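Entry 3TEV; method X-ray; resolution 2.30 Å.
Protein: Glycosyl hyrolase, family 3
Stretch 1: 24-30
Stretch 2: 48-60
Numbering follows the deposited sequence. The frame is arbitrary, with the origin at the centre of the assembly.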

# COMPACT_ATOMS: atom_id res chain seq x y z
N ILE A 24 7.15 2.01 -8.14
CA ILE A 24 7.06 3.17 -9.02
C ILE A 24 5.89 3.06 -9.97
O ILE A 24 5.32 1.98 -10.14
N ASP A 25 5.54 4.17 -10.60
CA ASP A 25 4.54 4.16 -11.66
C ASP A 25 5.19 4.22 -13.03
O ASP A 25 6.37 4.58 -13.15
N LEU A 26 4.40 3.87 -14.04
CA LEU A 26 4.85 3.80 -15.43
C LEU A 26 4.07 4.80 -16.27
O LEU A 26 2.95 5.15 -15.93
N PRO A 27 4.67 5.27 -17.38
CA PRO A 27 4.05 6.35 -18.16
C PRO A 27 2.77 5.99 -18.93
O PRO A 27 1.85 6.81 -19.01
N GLY A 28 2.68 4.79 -19.49
CA GLY A 28 1.55 4.44 -20.33
C GLY A 28 1.12 2.98 -20.40
O GLY A 28 1.52 2.17 -19.58
N PRO A 29 0.26 2.65 -21.39
CA PRO A 29 -0.29 1.30 -21.56
C PRO A 29 0.69 0.29 -22.16
O PRO A 29 0.40 -0.90 -22.16
N GLU A 30 1.83 0.76 -22.69
CA GLU A 30 2.84 -0.14 -23.26
C GLU A 30 4.19 0.01 -22.57
O GLU A 30 4.56 1.11 -22.16
N CYS A 48 3.08 0.11 -9.56
CA CYS A 48 1.64 0.26 -9.35
C CYS A 48 1.06 0.81 -10.64
O CYS A 48 1.64 1.73 -11.22
N LEU A 49 -0.03 0.22 -11.09
CA LEU A 49 -0.70 0.66 -12.32
C LEU A 49 -1.92 1.51 -12.01
O LEU A 49 -2.60 1.30 -11.01
N PHE A 50 -2.18 2.48 -12.88
CA PHE A 50 -3.31 3.40 -12.76
C PHE A 50 -4.04 3.50 -14.10
O PHE A 50 -3.64 2.88 -15.08
N GLY A 51 -5.10 4.31 -14.14
CA GLY A 51 -5.91 4.51 -15.35
C GLY A 51 -5.08 4.78 -16.59
O GLY A 51 -5.33 4.19 -17.64
N LYS A 52 -4.08 5.64 -16.46
CA LYS A 52 -3.16 5.92 -17.56
C LYS A 52 -2.47 4.66 -18.13
O LYS A 52 -1.88 4.72 -19.21
N ASN A 53 -2.51 3.53 -17.41
CA ASN A 53 -1.85 2.29 -17.90
C ASN A 53 -2.81 1.23 -18.43
O ASN A 53 -2.37 0.15 -18.83
N VAL A 54 -4.11 1.55 -18.42
CA VAL A 54 -5.18 0.57 -18.67
C VAL A 54 -6.09 1.00 -19.82
O VAL A 54 -6.74 2.03 -19.75
N GLU A 55 -6.13 0.18 -20.87
CA GLU A 55 -6.99 0.44 -22.03
C GLU A 55 -7.97 -0.71 -22.26
O GLU A 55 -9.17 -0.48 -22.40
N SER A 56 -7.45 -1.93 -22.31
CA SER A 56 -8.27 -3.12 -22.48
C SER A 56 -7.60 -4.29 -21.78
O SER A 56 -6.43 -4.20 -21.39
N ALA A 57 -8.34 -5.39 -21.63
CA ALA A 57 -7.81 -6.60 -21.00
C ALA A 57 -6.63 -7.22 -21.79
O ALA A 57 -5.68 -7.69 -21.19
N GLU A 58 -6.72 -7.18 -23.12
CA GLU A 58 -5.68 -7.68 -24.01
C GLU A 58 -4.39 -6.88 -23.84
O GLU A 58 -3.30 -7.46 -23.74
N GLN A 59 -4.52 -5.55 -23.82
CA GLN A 59 -3.36 -4.66 -23.68
C GLN A 59 -2.75 -4.82 -22.29
O GLN A 59 -1.53 -4.90 -22.15
N LEU A 60 -3.60 -4.88 -21.28
CA LEU A 60 -3.14 -4.99 -19.90
C LEU A 60 -2.42 -6.32 -19.66
O LEU A 60 -1.40 -6.36 -18.97

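The unusual feature of this contact is that stretch 1 is held mainly by its backbone carbonyls, which side chains of stretch 2 reach across to bind. The clearest case is Asn53. Its CA-to-CB bond points sideways, and chi1 is m, at -47°. The end of the side chain comes nearer to stretch 1, and its single amide nitrogen serves two carbonyls. ND2 donates to Leu26 O at 3.0 Å and to Gly28 O at 3.0 Å, both nearly linear. One amide thus clamps the chain on both flanks of Pro27, whose CA-to-CB bond points away. The other end of the Asn53 amide faces its own stretch: OD1 accepts from Phe50 N at 2.8 Å.

Lys52 adds a second donor to Leu26. Its CA-to-CB bond is sideways, but the chain is long and extended beyond chi1 (p, then t, t, t), which carries the ammonium across. NZ lies 3.0 Å from Leu26 O, a hydrogen bond, and 2.9 Å from Asp25 OD2, a salt bridge. The CA-to-CB bond of Asp25 points toward stretch 2, with chi1 p. Its OD1 is bonded elsewhere in the structure. Asp25 CB also packs 4.0 Å from Phe50 CE2. Phe50 has chi1 m, and its CA-to-CB bond points toward stretch 1.

Gln59 does the same work farther along. Its CA-to-CB bond points toward stretch 1, with chi1 t and chi2 m. Its NE2 donates to Pro29 O at 2.8 Å and to Asn53 O, within its own stretch, at 2.9 Å. Its OE1 accepts from Glu55 N at 2.8 Å, so both ends of the amide are used. The start of the helix is capped by Ser56, whose OG accepts from Gln59 N at 3.3 Å.

Pro29 has the largest area covered by the other stretch. Its CA-to-CB bond is sideways to stretch 2; CD is 3.6 Å from Lys52 O, and CA is 3.6 Å from Asn53 O. On the same residue, CB is 3.8 Å from Glu55 OE2; the CA-to-CB bond of Glu55 points toward stretch 1, with chi1 m. Gly28 has no side chain, and its CA comes within 3.6 Å of Lys52 O. An ideal CB there would clash with Pro29 CD, at 2.6 Å.

The apolar part is small. Leu26, sideways with chi1 m and chi2 t, sets CD1 3.9 Å from Leu49 CD2. Leu49 has the same rotamer; its CA-to-CB bond points away, but its end comes nearer. Both leucines are buried. Farther back, the backbone bond from Cys48 N to Ile24 O, 3.0 Å, ties the strand to stretch 1. The CA-to-CB bond of Ile24 points away.

Two waters complete the contact. Water 1 accepts from Leu26 N at 2.8 Å and lies 2.7 Å from Cys48 O and 2.6 Å from Asn53 OD1, linking the two stretches. Water 2 donates to Pro29 O at 2.9 Å and to Gln59 O at 3.2 Å, a second bridge between these residues.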

# COMPACT_ATOMS: atom_id res chain seq x y z
CB ILE A 24 8.34 3.32 -9.85
CG1 ILE A 24 8.49 2.14 -10.80
CG2 ILE A 24 9.56 3.48 -8.95
CD1 ILE A 24 9.57 2.37 -11.89
CB ASP A 25 3.48 5.28 -11.46
CG ASP A 25 4.08 6.70 -11.42
OD1 ASP A 25 5.24 6.90 -10.98
OD2 ASP A 25 3.36 7.64 -11.81
CB LEU A 26 4.62 2.38 -15.96
CG LEU A 26 5.22 1.28 -15.09
CD1 LEU A 26 4.67 -0.08 -15.48
CD2 LEU A 26 6.75 1.32 -15.13
CB PRO A 27 5.16 6.79 -19.13
CG PRO A 27 6.17 5.68 -19.13
CD PRO A 27 6.05 4.96 -17.82
CB PRO A 29 -1.46 1.52 -22.52
CG PRO A 29 -1.07 2.73 -23.28
CD PRO A 29 -0.37 3.62 -22.31
CB GLU A 30 2.99 0.06 -24.78
CG GLU A 30 1.72 -0.32 -25.58
CD GLU A 30 1.48 0.56 -26.81
OE1 GLU A 30 2.44 0.83 -27.58
OE2 GLU A 30 0.31 0.97 -27.02
CB CYS A 48 1.31 1.17 -8.16
SG CYS A 48 -0.51 1.16 -7.81
CB LEU A 49 -1.12 -0.54 -13.15
CG LEU A 49 -0.02 -1.51 -13.56
CD1 LEU A 49 -0.62 -2.71 -14.25
CD2 LEU A 49 1.03 -0.84 -14.44
CB PHE A 50 -2.81 4.79 -12.34
CG PHE A 50 -2.11 4.80 -11.02
CD1 PHE A 50 -2.82 5.02 -9.84
CD2 PHE A 50 -0.74 4.57 -10.94
CE1 PHE A 50 -2.16 5.00 -8.60
CE2 PHE A 50 -0.07 4.56 -9.72
CZ PHE A 50 -0.78 4.77 -8.54
CB LYS A 52 -2.10 6.93 -17.12
CG LYS A 52 -1.12 6.41 -16.04
CD LYS A 52 0.02 7.38 -15.78
CE LYS A 52 0.68 7.06 -14.44
NZ LYS A 52 2.07 7.55 -14.37
CB ASN A 53 -1.00 1.65 -16.80
CG ASN A 53 -0.11 2.65 -16.07
OD1 ASN A 53 -0.36 2.99 -14.90
ND2 ASN A 53 0.95 3.12 -16.75
CB VAL A 54 -6.05 0.34 -17.39
CG1 VAL A 54 -7.23 -0.62 -17.67
CG2 VAL A 54 -5.20 -0.17 -16.24
CB GLU A 55 -6.16 0.69 -23.29
CG GLU A 55 -5.42 2.00 -23.28
CD GLU A 55 -4.62 2.24 -24.55
OE1 GLU A 55 -4.47 3.43 -24.93
OE2 GLU A 55 -4.14 1.26 -25.18
CB SER A 56 -8.45 -3.44 -23.97
OG SER A 56 -7.23 -3.86 -24.55
CB ALA A 57 -8.91 -7.62 -20.77
CB GLU A 58 -6.16 -7.62 -25.47
CG GLU A 58 -5.28 -8.34 -26.53
CD GLU A 58 -5.97 -8.52 -27.92
OE1 GLU A 58 -5.25 -8.59 -28.95
OE2 GLU A 58 -7.24 -8.59 -28.01
CB GLN A 59 -3.76 -3.20 -23.97
CG GLN A 59 -2.84 -2.13 -23.37
CD GLN A 59 -3.14 -1.88 -21.89
OE1 GLN A 59 -4.30 -1.88 -21.48
NE2 GLN A 59 -2.09 -1.71 -21.08
CB LEU A 60 -4.31 -4.81 -18.93
CG LEU A 60 -4.03 -4.67 -17.44
CD1 LEU A 60 -2.94 -3.65 -17.14
CD2 LEU A 60 -5.32 -4.31 -16.71
O HOH W 1 1.69 3.32 -13.41
O HOH W 2 0.90 -3.36 -23.51